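Conserved Archaeal protein (Sulfolobus acidocaldarius, PDB 4OPC) reduces the double bonds of geranylgeranyl chains in archaeal membrane lipid precursors, using a bound FAD cofactor. Local coordinates at residues C48-S53 with K226-L231; V87-G92 with H200-I205. One frame throughout, in Å; residues are numbered along the deposited sequence.

Contact 1 (C48-S53 with K226-L231); sequences CGDAVS and KVNVGL. With FDA (dihydroflavine-adenine dinucleotide), chain B.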
# COMPACT_ATOMS: atom_id res chain seq x y z
N CYS A 48 -9.32 -6.96 -0.15
CA CYS A 48 -7.89 -7.13 -0.34
C CYS A 48 -7.67 -8.50 -0.97
O CYS A 48 -8.51 -9.39 -0.83
CB CYS A 48 -7.16 -7.06 1.02
SG CYS A 48 -5.35 -7.02 0.90
N GLY A 49 -6.54 -8.66 -1.66
CA GLY A 49 -6.11 -9.96 -2.12
C GLY A 49 -5.56 -10.84 -1.00
O GLY A 49 -5.46 -12.05 -1.17
N ASP A 50 -5.20 -10.21 0.12
CA ASP A 50 -4.80 -10.89 1.36
C ASP A 50 -3.42 -11.54 1.30
O ASP A 50 -3.09 -12.38 2.15
CB ASP A 50 -5.83 -11.93 1.81
CG ASP A 50 -7.19 -11.33 2.14
OD1 ASP A 50 -7.29 -10.14 2.50
OD2 ASP A 50 -8.18 -12.09 2.05
N ALA A 51 -2.61 -11.16 0.32
CA ALA A 51 -1.28 -11.76 0.15
C ALA A 51 -0.19 -10.86 0.73
O ALA A 51 -0.10 -9.69 0.36
CB ALA A 51 -1.02 -12.01 -1.32
N VAL A 52 0.63 -11.39 1.62
CA VAL A 52 1.68 -10.59 2.26
C VAL A 52 2.97 -11.41 2.37
O VAL A 52 2.94 -12.58 2.75
CB VAL A 52 1.28 -10.10 3.67
CG1 VAL A 52 2.31 -9.09 4.20
CG2 VAL A 52 -0.11 -9.49 3.69
N SER A 53 4.10 -10.78 2.07
CA SER A 53 5.40 -11.43 2.16
C SER A 53 5.77 -11.79 3.61
O SER A 53 5.54 -11.01 4.53
CB SER A 53 6.47 -10.51 1.58
OG SER A 53 7.78 -10.98 1.84
N LYS A 226 -10.06 -23.05 -3.01
CA LYS A 226 -10.61 -21.75 -2.65
C LYS A 226 -9.66 -20.68 -3.15
O LYS A 226 -8.45 -20.81 -3.02
CB LYS A 226 -10.80 -21.64 -1.14
CG LYS A 226 -11.37 -20.29 -0.68
CD LYS A 226 -11.89 -20.31 0.76
CE LYS A 226 -10.84 -20.78 1.74
NZ LYS A 226 -11.40 -20.90 3.13
N VAL A 227 -10.22 -19.63 -3.75
CA VAL A 227 -9.39 -18.62 -4.40
C VAL A 227 -9.93 -17.21 -4.22
O VAL A 227 -11.14 -16.99 -4.23
CB VAL A 227 -9.19 -18.95 -5.91
CG1 VAL A 227 -10.51 -18.90 -6.68
CG2 VAL A 227 -8.16 -18.01 -6.55
N ASN A 228 -9.01 -16.27 -4.02
CA ASN A 228 -9.29 -14.84 -4.05
C ASN A 228 -8.95 -14.36 -5.46
O ASN A 228 -7.78 -14.37 -5.87
CB ASN A 228 -8.45 -14.15 -2.95
CG ASN A 228 -8.67 -12.64 -2.85
OD1 ASN A 228 -8.65 -11.93 -3.85
ND2 ASN A 228 -8.84 -12.16 -1.62
N VAL A 229 -9.98 -13.99 -6.23
CA VAL A 229 -9.79 -13.61 -7.63
C VAL A 229 -10.30 -12.18 -7.82
O VAL A 229 -11.35 -11.81 -7.31
CB VAL A 229 -10.49 -14.61 -8.61
CG1 VAL A 229 -11.92 -14.89 -8.18
CG2 VAL A 229 -10.43 -14.09 -10.03
N GLY A 230 -9.54 -11.36 -8.52
CA GLY A 230 -9.93 -9.97 -8.67
C GLY A 230 -9.14 -9.23 -9.73
O GLY A 230 -8.35 -9.82 -10.48
N LEU A 231 -9.36 -7.93 -9.78
CA LEU A 231 -8.62 -7.07 -10.69
C LEU A 231 -8.52 -5.66 -10.16
O LEU A 231 -9.30 -5.24 -9.31
CB LEU A 231 -9.24 -7.05 -12.10
CG LEU A 231 -10.44 -6.12 -12.29
CD1 LEU A 231 -10.65 -5.83 -13.78
CD2 LEU A 231 -11.71 -6.72 -11.69
PA FDA B . -7.45 0.18 5.95
O1A FDA B . -8.36 0.80 4.97
O2A FDA B . -7.32 -1.34 5.92
O5B FDA B . -7.91 0.58 7.41
C5B FDA B . -8.37 1.92 7.69
C4B FDA B . -9.25 1.85 8.91
O4B FDA B . -9.57 3.19 9.35
C3B FDA B . -10.58 1.13 8.70
O3B FDA B . -10.70 0.01 9.58
C2B FDA B . -11.64 2.23 8.91
O2B FDA B . -12.83 1.74 9.52
C1B FDA B . -10.90 3.20 9.83
N9A FDA B . -11.33 4.59 9.80
C8A FDA B . -11.35 5.44 8.72
N7A FDA B . -11.70 6.67 9.01
C5A FDA B . -11.92 6.63 10.38
C6A FDA B . -12.27 7.63 11.31
N6A FDA B . -12.42 8.92 11.00
N1A FDA B . -12.36 7.27 12.61
C2A FDA B . -12.17 5.99 12.94
N3A FDA B . -11.80 4.97 12.16
C4A FDA B . -11.66 5.37 10.89
N1 FDA B . -2.11 -5.30 -0.24
C2 FDA B . -1.33 -6.39 0.02
O2 FDA B . -0.35 -6.32 0.75
N3 FDA B . -1.72 -7.58 -0.55
C4 FDA B . -2.75 -7.78 -1.45
O4 FDA B . -3.06 -8.92 -1.77
C4X FDA B . -3.48 -6.60 -1.72
N5 FDA B . -4.55 -6.68 -2.57
C5X FDA B . -5.48 -5.66 -2.61
C6 FDA B . -6.70 -5.84 -3.25
C7 FDA B . -7.68 -4.86 -3.22
C7M FDA B . -9.03 -5.16 -3.82
C8 FDA B . -7.42 -3.64 -2.58
C8M FDA B . -8.50 -2.59 -2.47
C9 FDA B . -6.19 -3.45 -1.95
C9A FDA B . -5.22 -4.45 -1.94
N10 FDA B . -3.98 -4.30 -1.28
C10 FDA B . -3.19 -5.41 -1.08
C1' FDA B . -3.65 -3.07 -0.52
C2' FDA B . -3.94 -3.27 0.98
O2' FDA B . -5.21 -3.89 1.17
C3' FDA B . -3.94 -1.92 1.71
O3' FDA B . -2.78 -1.20 1.31
C4' FDA B . -3.90 -2.00 3.24
O4' FDA B . -4.87 -2.92 3.75
C5' FDA B . -4.10 -0.64 3.87
O5' FDA B . -4.16 -0.76 5.30
P FDA B . -4.53 0.51 6.18
O1P FDA B . -4.49 0.06 7.59
O2P FDA B . -3.70 1.72 5.79
O3P FDA B . -6.02 0.89 5.74
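Asn228 lays its carboxamide against the backbone of Gly49. Its CG lies 3.8 Å from Gly49 CA. With CG anti to the backbone N (chi1 -179°), the side chain extends from strand 226-234 toward the loop that holds the flavin. Asn228 ND2 donates to Cys48 O at 2.9 Å, in the carbonyl plane and on a lone pair, with an N-H...O angle of 156°. The other end of the amide, OD1, accepts a hydrogen bond from Trp218 NE1, so both polar atoms are engaged and the rotation of the amide is fixed. Asp50 crosses this side chain at about a right angle, its carboxylate turned 80° from the amide plane. Asp50 OD2 pairs with Lys222 in a salt bridge. Putting an alanine at Asn228 would probably leave Cys48 O and Trp218 NE1 without this shared partner and open a gap beside Gly49.

The loop has its own internal bond, from Asp50 N to Cys48 SG at 3.3 Å. Ala51 then grips the pyrimidine end of the flavin twice. Its N donates to FDA O4 at 3.1 Å, and its O accepts from FDA N3 at 2.8 Å. Gly49 passes close to the flavin, its N 3.0 Å from FDA N5. Asn228 is thus a second-shell residue of the FAD site, joining inner strand 226-234 to the flavin-binding loop that leads into edge strand 51-53 of the same mixed sheet.

Contact 2 (V87-G92 with H200-I205); sequences VWTVNG and HDYLRI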
# COMPACT_ATOMS: atom_id res chain seq x y z
N VAL A 87 4.91 -17.16 -19.14
CA VAL A 87 4.74 -17.06 -17.69
C VAL A 87 6.10 -16.91 -17.04
O VAL A 87 6.98 -17.75 -17.24
CB VAL A 87 4.04 -18.30 -17.12
CG1 VAL A 87 3.94 -18.20 -15.60
CG2 VAL A 87 2.66 -18.45 -17.72
N TRP A 88 6.28 -15.83 -16.30
CA TRP A 88 7.48 -15.62 -15.51
C TRP A 88 7.24 -16.08 -14.07
O TRP A 88 6.22 -15.74 -13.46
CB TRP A 88 7.88 -14.15 -15.51
CG TRP A 88 8.54 -13.68 -16.79
CD1 TRP A 88 8.81 -14.43 -17.91
CD2 TRP A 88 9.01 -12.36 -17.08
NE1 TRP A 88 9.42 -13.64 -18.87
CE2 TRP A 88 9.56 -12.37 -18.38
CE3 TRP A 88 9.03 -11.16 -16.35
CZ2 TRP A 88 10.10 -11.23 -18.97
CZ3 TRP A 88 9.58 -10.03 -16.94
CH2 TRP A 88 10.11 -10.08 -18.24
N THR A 89 8.16 -16.86 -13.53
CA THR A 89 8.03 -17.32 -12.16
C THR A 89 9.02 -16.59 -11.25
O THR A 89 10.22 -16.61 -11.50
CB THR A 89 8.27 -18.83 -12.05
OG1 THR A 89 7.31 -19.52 -12.86
CG2 THR A 89 8.13 -19.29 -10.61
N VAL A 90 8.50 -15.95 -10.21
CA VAL A 90 9.36 -15.37 -9.19
C VAL A 90 9.08 -16.01 -7.84
O VAL A 90 7.94 -16.02 -7.37
CB VAL A 90 9.26 -13.82 -9.14
CG1 VAL A 90 9.74 -13.22 -10.45
CG2 VAL A 90 7.84 -13.37 -8.84
N ASN A 91 10.11 -16.57 -7.23
CA ASN A 91 9.95 -17.28 -5.96
C ASN A 91 10.12 -16.36 -4.76
O ASN A 91 10.91 -15.41 -4.80
CB ASN A 91 10.93 -18.45 -5.88
CG ASN A 91 10.64 -19.51 -6.93
OD1 ASN A 91 9.52 -19.98 -7.06
ND2 ASN A 91 11.67 -19.88 -7.68
N GLY A 92 9.38 -16.65 -3.70
CA GLY A 92 9.41 -15.85 -2.49
C GLY A 92 8.34 -16.31 -1.52
O GLY A 92 7.22 -16.63 -1.92
N HIS A 200 -1.06 -24.65 -6.10
CA HIS A 200 -1.83 -23.76 -5.24
C HIS A 200 -0.97 -22.93 -4.28
O HIS A 200 -1.48 -22.02 -3.64
CB HIS A 200 -2.92 -24.53 -4.48
CG HIS A 200 -2.42 -25.25 -3.26
ND1 HIS A 200 -1.68 -26.41 -3.34
CD2 HIS A 200 -2.55 -24.97 -1.95
CE1 HIS A 200 -1.37 -26.81 -2.12
NE2 HIS A 200 -1.89 -25.96 -1.26
N ASP A 201 0.33 -23.23 -4.21
CA ASP A 201 1.25 -22.40 -3.45
C ASP A 201 1.79 -21.20 -4.24
O ASP A 201 2.60 -20.43 -3.72
CB ASP A 201 2.40 -23.24 -2.86
CG ASP A 201 3.17 -24.03 -3.91
OD1 ASP A 201 2.59 -24.40 -4.96
OD2 ASP A 201 4.36 -24.33 -3.66
N TYR A 202 1.33 -21.04 -5.47
CA TYR A 202 1.73 -19.89 -6.28
C TYR A 202 0.56 -18.96 -6.57
O TYR A 202 -0.50 -19.40 -7.03
CB TYR A 202 2.38 -20.35 -7.59
CG TYR A 202 3.81 -20.79 -7.40
CD1 TYR A 202 4.11 -22.04 -6.86
CD2 TYR A 202 4.86 -19.95 -7.73
CE1 TYR A 202 5.42 -22.44 -6.67
CE2 TYR A 202 6.18 -20.34 -7.54
CZ TYR A 202 6.45 -21.58 -7.01
OH TYR A 202 7.75 -21.96 -6.83
N LEU A 203 0.76 -17.67 -6.30
CA LEU A 203 -0.18 -16.65 -6.76
C LEU A 203 -0.10 -16.52 -8.27
O LEU A 203 0.95 -16.80 -8.86
CB LEU A 203 0.16 -15.30 -6.15
CG LEU A 203 0.29 -15.26 -4.63
CD1 LEU A 203 0.63 -13.85 -4.21
CD2 LEU A 203 -0.99 -15.75 -3.95
N ARG A 204 -1.19 -16.11 -8.89
CA ARG A 204 -1.19 -15.82 -10.32
C ARG A 204 -1.55 -14.37 -10.56
O ARG A 204 -2.54 -13.87 -10.02
CB ARG A 204 -2.16 -16.72 -11.08
CG ARG A 204 -1.95 -18.20 -10.84
CD ARG A 204 -3.05 -19.02 -11.50
NE ARG A 204 -3.09 -20.37 -10.95
CZ ARG A 204 -4.00 -21.28 -11.27
NH1 ARG A 204 -4.97 -20.99 -12.13
NH2 ARG A 204 -3.95 -22.49 -10.72
N ILE A 205 -0.74 -13.70 -11.37
CA ILE A 205 -1.00 -12.32 -11.77
C ILE A 205 -1.04 -12.29 -13.29
O ILE A 205 -0.12 -12.80 -13.95
CB ILE A 205 0.10 -11.38 -11.25
CG1 ILE A 205 -0.01 -11.27 -9.73
CG2 ILE A 205 -0.03 -9.99 -11.89
CD1 ILE A 205 1.05 -10.39 -9.09
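The Tyr202 ring meets Asn91 and Thr89 on one face of the eight-stranded mixed sheet. Strand 70-80 runs between the two segments, so these side chains meet above a strand that belongs to neither. This accounts for the wide backbone spacing, 8.6 Å between Asn91 CA and Tyr202 CA. Strands 87-97 and 202-206 run antiparallel to each other across that middle strand.

The Tyr202 ring carries the contact. Its CG is anti to the carbonyl carbon (chi1 -79°), which lays the ring over strand 70-80, within reach of strand 87-97. The Asn91 amide is not coplanar with it: the two planes stand 71° apart. Only the carbonyl end of the amide reaches the ring. Tyr202 OH donates to Asn91 OD1 at 2.7 Å, and the hydroxyl is tilted 26° from the carbonyl plane. Asn91 leaves its backbone to one side of the tyrosine, and the turn of its amide brings OD1 to the hydroxyl.

Thr89 meets the same ring differently. Its side chain crosses that of Tyr202 at about a right angle. The methyl CG2 approaches obliquely, 3.8 Å from Tyr202 CE2, while the hydroxyl OG1 bonds to Lys78. Lys78, on the middle strand, also makes a cation-pi contact with Tyr202, so one lysine serves both segments. Asn91 is exposed, and the contact lies at the protein surface. Asn91 OD1 sits at the ring edge, in its plane, just 3.4 Å from Tyr202 CE2 as well as bonded to the hydroxyl.

Both contacts draw on the same eight-stranded sheet, where strands 51-53 and 87-97 are neighbours. Contact 1 is buried beside the flavin; contact 2 lies at the surface, with its centre about 13 Å from that of contact 1. The chemistry follows the place. In contact 1 a side-chain amide holds a backbone carbonyl of the cofactor loop, and every touching residue is buried. In contact 2 side chain meets side chain, one hydroxyl-to-amide bond beside a methyl-ring contact. An asparagine takes part in both, as donor in contact 1 and as acceptor in contact 2. The two sites join through packing of Ala51 CB on Leu203 CD1, 3.8 Å apart.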